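Local atomic coordinates of putative uncharacterized protein (Mycobacterium avium subsp. paratuberculosis, PDB entry 3GT2), a protein that contains an NlpC/P60 domain of the peptidase C40 family and is probably a cysteine-type peptidase, although its function has not been established. Residues V106-Y109 and M115-V118. Sequence-based numbering, arbitrary orientation.
Sequences VAMY and MLEV. With SO4 (sulfate ion), chain C.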
ATOM      1  N   VAL A 106      -3.940   1.241  -5.034  1.00 13.43           N
ATOM      2  CA  VAL A 106      -2.539   1.266  -4.690  1.00 13.95           C
ATOM      3  C   VAL A 106      -2.184  -0.085  -4.081  1.00 15.88           C
ATOM      4  O   VAL A 106      -3.052  -0.768  -3.530  1.00 15.81           O
ATOM      5  CB  VAL A 106      -2.241   2.401  -3.681  1.00 14.32           C
ATOM      6  CG1 VAL A 106      -3.110   2.243  -2.409  1.00 13.04           C
ATOM      7  CG2 VAL A 106      -0.748   2.447  -3.363  1.00 14.67           C
ATOM      8  N   ALA A 107      -0.921  -0.480  -4.191  1.00 13.12           N
ATOM      9  CA  ALA A 107      -0.447  -1.739  -3.610  1.00 14.94           C
ATOM     10  C   ALA A 107       1.027  -1.606  -3.251  1.00 15.16           C
ATOM     11  O   ALA A 107       1.677  -0.688  -3.690  1.00 13.77           O
ATOM     12  CB  ALA A 107      -0.656  -2.884  -4.587  1.00 13.42           C
HETATM   13  N   MSE A 108       1.538  -2.508  -2.426  1.00 14.83           N
HETATM   14  CA  MSE A 108       2.919  -2.435  -1.988  1.00 13.13           C
HETATM   15  C   MSE A 108       3.770  -3.471  -2.704  1.00 13.49           C
HETATM   16  O   MSE A 108       3.460  -4.668  -2.692  1.00 16.96           O
HETATM   17  CB  MSE A 108       2.981  -2.684  -0.468  1.00 17.42           C
HETATM   18  CG  MSE A 108       4.408  -2.708   0.071  1.00 16.31           C
HETATM   19 SE   MSE A 108       4.443  -3.400   1.928  1.00 38.32          SE
HETATM   20  CE  MSE A 108       3.466  -5.074   1.666  1.00 80.60           C
ATOM     21  N   TYR A 109       4.846  -3.026  -3.343  1.00 16.27           N
ATOM     22  CA  TYR A 109       5.752  -3.961  -3.987  1.00 13.93           C
ATOM     23  C   TYR A 109       6.552  -4.756  -2.953  1.00 17.33           C
ATOM     24  O   TYR A 109       7.065  -4.187  -1.986  1.00 17.31           O
ATOM     25  CB  TYR A 109       6.715  -3.222  -4.910  1.00 15.17           C
ATOM     26  CG  TYR A 109       7.489  -4.137  -5.817  1.00 16.51           C
ATOM     27  CD1 TYR A 109       6.843  -5.130  -6.558  1.00 16.24           C
ATOM     28  CD2 TYR A 109       8.868  -4.006  -5.949  1.00 15.73           C
ATOM     29  CE1 TYR A 109       7.552  -5.955  -7.408  1.00 17.99           C
ATOM     30  CE2 TYR A 109       9.585  -4.831  -6.789  1.00 20.18           C
ATOM     31  CZ  TYR A 109       8.923  -5.809  -7.517  1.00 20.31           C
ATOM     32  OH  TYR A 109       9.641  -6.633  -8.350  1.00 20.23           O
HETATM   33  N   MSE A 115       3.170  -8.321  -5.029  1.00 14.00           N
HETATM   34  CA  MSE A 115       2.691  -7.121  -4.362  1.00 13.60           C
HETATM   35  C   MSE A 115       1.667  -7.495  -3.326  1.00 17.45           C
HETATM   36  O   MSE A 115       0.985  -8.513  -3.448  1.00 17.01           O
HETATM   37  CB  MSE A 115       2.128  -6.099  -5.360  1.00 18.42           C
HETATM   38  CG  MSE A 115       0.937  -6.574  -6.127  1.00 16.75           C
HETATM   39 SE   MSE A 115       0.344  -5.263  -7.474  1.00 21.82          SE
HETATM   40  CE  MSE A 115      -1.348  -6.113  -7.880  1.00 20.23           C
ATOM     41  N   LEU A 116       1.586  -6.677  -2.287  1.00 14.99           N
ATOM     42  CA  LEU A 116       0.545  -6.826  -1.293  1.00 16.24           C
ATOM     43  C   LEU A 116      -0.597  -5.906  -1.671  1.00 16.05           C
ATOM     44  O   LEU A 116      -0.424  -4.685  -1.741  1.00 19.06           O
ATOM     45  CB  LEU A 116       1.074  -6.446   0.083  1.00 15.17           C
ATOM     46  CG  LEU A 116       0.068  -6.673   1.205  1.00 19.30           C
ATOM     47  CD1 LEU A 116      -0.171  -8.157   1.371  1.00 18.10           C
ATOM     48  CD2 LEU A 116       0.579  -6.050   2.484  1.00 21.76           C
ATOM     49  N   GLU A 117      -1.768  -6.487  -1.905  1.00 13.21           N
ATOM     50  CA  GLU A 117      -2.908  -5.715  -2.357  1.00 15.23           C
ATOM     51  C   GLU A 117      -4.149  -6.109  -1.581  1.00 19.40           C
ATOM     52  O   GLU A 117      -4.135  -7.058  -0.798  1.00 16.72           O
ATOM     53  CB  GLU A 117      -3.155  -5.950  -3.843  1.00 17.32           C
ATOM     54  CG  GLU A 117      -3.425  -7.419  -4.173  1.00 21.98           C
ATOM     55  CD  GLU A 117      -4.171  -7.623  -5.490  1.00 34.42           C
ATOM     56  OE1 GLU A 117      -4.404  -6.636  -6.221  1.00 35.17           O
ATOM     57  OE2 GLU A 117      -4.529  -8.785  -5.789  1.00 35.62           O
ATOM     58  N   VAL A 118      -5.218  -5.358  -1.786  1.00 16.11           N
ATOM     59  CA  VAL A 118      -6.521  -5.790  -1.281  1.00 18.77           C
ATOM     60  C   VAL A 118      -7.372  -6.274  -2.452  1.00 22.65           C
ATOM     61  O   VAL A 118      -7.756  -5.495  -3.322  1.00 24.11           O
ATOM     62  CB  VAL A 118      -7.253  -4.666  -0.523  1.00 21.23           C
ATOM     63  CG1 VAL A 118      -8.473  -5.218   0.161  1.00 22.19           C
ATOM     64  CG2 VAL A 118      -6.334  -4.040   0.509  1.00 24.57           C
TER
HETATM   65  S   SO4 C 207      13.119  -7.230  -8.045  1.00 48.47           S
HETATM   66  O1  SO4 C 207      12.175  -6.292  -8.648  1.00 40.71           O
HETATM   67  O2  SO4 C 207      12.884  -7.344  -6.611  1.00 49.09           O
HETATM   68  O3  SO4 C 207      12.974  -8.540  -8.672  1.00 51.94           O
HETATM   69  O4  SO4 C 207      14.481  -6.742  -8.257  1.00 48.89           O
HETATM   70  O   HOH W   1      -4.785  -2.964  -3.505  1.00 20.81           O
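Met108 and Leu116 form an antiparallel hydrogen-bonded pair where residues 106-109 and 115-118 run at 155° to each other. Met108 N donates to Leu116 O at 3.0 Å, nearly straight (169° at the hydrogen); Leu116 N returns a bond to Met108 O at 2.8 Å. Met108 O also receives a CA-H contact from Met115 CA at 3.1 Å. Beyond the pair, one water replaces direct bonding, giving a hydrogen to Val106 O (2.8 Å) and accepting one from Val118 N (3.0 Å).

The Met108 and Leu116 side chains are neighbours on one sheet face. Val19 and Ile20 of helix 7-24 and Tyr64 of helix 56-65 pack on Met108, a selenomethionine. Ala107 directs its CB at the other strand, meeting Leu116 O at 3.4 Å and SE of Met115, likewise a selenomethionine, at 3.9 Å. Gln123 NE2 and Ser125 OG hydrogen-bond to Glu117 OE2. Tyr109 OH, also hydrogen-bonded to Asn113 N, donates to O1 of a sulfate, probably from the crystallisation liquor, at 2.6 Å, in the ring plane at its edge.

Met108 and Leu116 thus bond to each other within the P60-domain hairpin, while Ala107 and Tyr109 bond outward to Ile96, Gly93 and Asp94, and Met115 and Glu117 to strand 122-126; Met108 carries its face against the two helices.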